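Local coordinates for protein oxidoreductase, Gfo/Idh/MocA family (Pseudomonas syringae pv. tomato, PDB 3DTY) that probably works as an NAD(P)-dependent oxidoreductase of the Gfo/Idh/MocA family, assembling as a tetramer and binding magnesium ions, at residues Ala335-Tyr338 and Tyr339-Leu343. Residues are numbered along the deposited sequence; the frame is centred on the assembly and turned at random.
Sequences ANLY and YRFAL
L337 O takes two backbone N-H groups from the next turn: a bond from F341 N at 3.0 Å and a weak one from R340 N. The same oxygen sits over one face of the F341 ring, offset toward its rim. N336 O meets R340 N at 3.3 Å and a water placed to donate to it, though that water has more acceptors within reach than protons to give; the water also accepts a weak bond from R340 NE, a tentative bridge between the carbonyl and the arginine chain alongside. That chain runs extended from CG to NE, with CG and CD passing N336 O, and its guanidinium reaches on to a salt bridge with D319. Both segments belong to helix 330-349 of the C-terminal alpha/beta domain, where i to i+4 bonds repeat: Y339 N to A335 O at 2.9 Å, A342 N to Y338 O at 3.0 Å. Its aromatic side meets the Rossmann-fold domain, which in this family binds the nicotinamide cofactor. F341 turns its edge to the face of Y338 in a T-shaped pair, centroids 5.6 Å apart and planes at 80°, with CD2 nearest the tyrosine ring; both side chains also touch V113 of strand 111-114. L337, whose CG stands anti to the backbone N (chi1 -179°), brings that branch point to 3.5 Å from F341 CZ, with CD1 and CD2 also against the far end of the ring. Y338 OH is hydrogen-bonded to H30 and S90, which anchors the tyrosine between helix 27-35 and the parallel sheet.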
ATOM      1  N   ALA A 335      -6.579 -10.463  24.400  1.00  7.25           N
ATOM      2  CA  ALA A 335      -6.069 -11.418  25.375  1.00  7.73           C
ATOM      3  C   ALA A 335      -4.936 -10.731  26.136  1.00  7.82           C
ATOM      4  O   ALA A 335      -4.789 -10.923  27.340  1.00  8.34           O
ATOM      5  CB  ALA A 335      -5.555 -12.683  24.682  1.00  8.98           C
ATOM      6  N   ASN A 336      -4.143  -9.926  25.428  1.00  7.59           N
ATOM      7  CA  ASN A 336      -3.034  -9.209  26.059  1.00  8.89           C
ATOM      8  C   ASN A 336      -3.588  -8.220  27.084  1.00  9.17           C
ATOM      9  O   ASN A 336      -3.001  -8.002  28.152  1.00 10.34           O
ATOM     10  CB  ASN A 336      -2.205  -8.449  25.012  1.00  7.85           C
ATOM     11  CG  ASN A 336      -1.478  -9.379  24.043  1.00  8.27           C
ATOM     12  OD1 ASN A 336      -1.218 -10.543  24.355  1.00  7.90           O
ATOM     13  ND2 ASN A 336      -1.129  -8.856  22.866  1.00  6.90           N
ATOM     14  N   LEU A 337      -4.722  -7.620  26.752  1.00  8.00           N
ATOM     15  CA  LEU A 337      -5.357  -6.664  27.643  1.00  9.00           C
ATOM     16  C   LEU A 337      -5.866  -7.381  28.889  1.00  8.17           C
ATOM     17  O   LEU A 337      -5.542  -6.998  30.012  1.00  8.01           O
ATOM     18  CB  LEU A 337      -6.521  -5.973  26.939  1.00 11.10           C
ATOM     19  CG  LEU A 337      -7.255  -4.919  27.771  1.00 14.46           C
ATOM     20  CD1 LEU A 337      -6.345  -3.735  28.006  1.00 16.07           C
ATOM     21  CD2 LEU A 337      -8.512  -4.469  27.047  1.00 17.77           C
ATOM     22  N   TYR A 338      -6.667  -8.422  28.689  1.00  7.66           N
ATOM     23  CA  TYR A 338      -7.205  -9.164  29.822  1.00  8.31           C
ATOM     24  C   TYR A 338      -6.103  -9.714  30.726  1.00  9.25           C
ATOM     25  O   TYR A 338      -6.300  -9.863  31.930  1.00  9.58           O
ATOM     26  CB  TYR A 338      -8.098 -10.312  29.350  1.00  8.07           C
ATOM     27  CG  TYR A 338      -9.579 -10.009  29.469  1.00  8.30           C
ATOM     28  CD1 TYR A 338     -10.277  -9.384  28.434  1.00  7.02           C
ATOM     29  CD2 TYR A 338     -10.276 -10.329  30.629  1.00  7.42           C
ATOM     30  CE1 TYR A 338     -11.652  -9.089  28.561  1.00  7.74           C
ATOM     31  CE2 TYR A 338     -11.631 -10.040  30.765  1.00  7.21           C
ATOM     32  CZ  TYR A 338     -12.314  -9.425  29.735  1.00  8.89           C
ATOM     33  OH  TYR A 338     -13.656  -9.153  29.900  1.00 11.44           O
ATOM     34  N   TYR A 339      -4.951 -10.018  30.142  1.00  9.58           N
ATOM     35  CA  TYR A 339      -3.837 -10.537  30.916  1.00  9.91           C
ATOM     36  C   TYR A 339      -3.326  -9.449  31.855  1.00  9.34           C
ATOM     37  O   TYR A 339      -2.942  -9.733  32.986  1.00  9.98           O
ATOM     38  CB  TYR A 339      -2.706 -11.003  29.998  1.00  9.82           C
ATOM     39  CG  TYR A 339      -1.537 -11.611  30.743  1.00 12.96           C
ATOM     40  CD1 TYR A 339      -1.691 -12.788  31.472  1.00 12.56           C
ATOM     41  CD2 TYR A 339      -0.278 -11.002  30.727  1.00 12.97           C
ATOM     42  CE1 TYR A 339      -0.621 -13.344  32.166  1.00 16.19           C
ATOM     43  CE2 TYR A 339       0.796 -11.550  31.418  1.00 16.15           C
ATOM     44  CZ  TYR A 339       0.616 -12.719  32.136  1.00 17.49           C
ATOM     45  OH  TYR A 339       1.668 -13.257  32.838  1.00 21.36           O
ATOM     46  N   ARG A 340      -3.320  -8.206  31.383  1.00 10.15           N
ATOM     47  CA  ARG A 340      -2.864  -7.095  32.208  1.00 11.46           C
ATOM     48  C   ARG A 340      -3.883  -6.820  33.299  1.00 10.21           C
ATOM     49  O   ARG A 340      -3.520  -6.472  34.420  1.00 10.51           O
ATOM     50  CB  ARG A 340      -2.635  -5.846  31.359  1.00 13.64           C
ATOM     51  CG  ARG A 340      -1.399  -5.962  30.500  1.00 18.05           C
ATOM     52  CD  ARG A 340      -1.236  -4.781  29.586  1.00 24.83           C
ATOM     53  NE  ARG A 340      -0.153  -5.009  28.635  1.00 29.97           N
ATOM     54  CZ  ARG A 340       0.095  -4.224  27.592  1.00 32.22           C
ATOM     55  NH1 ARG A 340      -0.667  -3.160  27.371  1.00 32.77           N
ATOM     56  NH2 ARG A 340       1.097  -4.508  26.769  1.00 33.95           N
ATOM     57  N   PHE A 341      -5.159  -6.975  32.964  1.00  9.99           N
ATOM     58  CA  PHE A 341      -6.212  -6.784  33.942  1.00  8.24           C
ATOM     59  C   PHE A 341      -5.935  -7.770  35.089  1.00  8.68           C
ATOM     60  O   PHE A 341      -6.004  -7.410  36.261  1.00  9.26           O
ATOM     61  CB  PHE A 341      -7.587  -7.075  33.322  1.00  7.90           C
ATOM     62  CG  PHE A 341      -8.070  -6.021  32.353  1.00  8.49           C
ATOM     63  CD1 PHE A 341      -7.710  -4.683  32.510  1.00  8.43           C
ATOM     64  CD2 PHE A 341      -8.944  -6.361  31.320  1.00  5.71           C
ATOM     65  CE1 PHE A 341      -8.215  -3.700  31.657  1.00  6.62           C
ATOM     66  CE2 PHE A 341      -9.458  -5.387  30.462  1.00  7.77           C
ATOM     67  CZ  PHE A 341      -9.094  -4.053  30.628  1.00  6.04           C
ATOM     68  N   ALA A 342      -5.598  -9.008  34.736  1.00  8.96           N
ATOM     69  CA  ALA A 342      -5.317 -10.045  35.730  1.00  8.59           C
ATOM     70  C   ALA A 342      -4.094  -9.683  36.574  1.00  9.22           C
ATOM     71  O   ALA A 342      -4.077  -9.910  37.782  1.00  9.02           O
ATOM     72  CB  ALA A 342      -5.102 -11.395  35.041  1.00  8.84           C
ATOM     73  N   LEU A 343      -3.070  -9.130  35.935  1.00  8.73           N
ATOM     74  CA  LEU A 343      -1.868  -8.729  36.660  1.00  9.22           C
ATOM     75  C   LEU A 343      -2.211  -7.584  37.614  1.00  9.59           C
ATOM     76  O   LEU A 343      -1.734  -7.543  38.748  1.00 10.38           O
ATOM     77  CB  LEU A 343      -0.768  -8.292  35.679  1.00  8.44           C
ATOM     78  CG  LEU A 343      -0.143  -9.412  34.839  1.00  9.33           C
ATOM     79  CD1 LEU A 343       0.903  -8.846  33.869  1.00  9.18           C
ATOM     80  CD2 LEU A 343       0.475 -10.445  35.771  1.00  9.03           C
TER
HETATM   81  O   HOH W   1       0.051  -8.050  27.988  1.00 18.24           O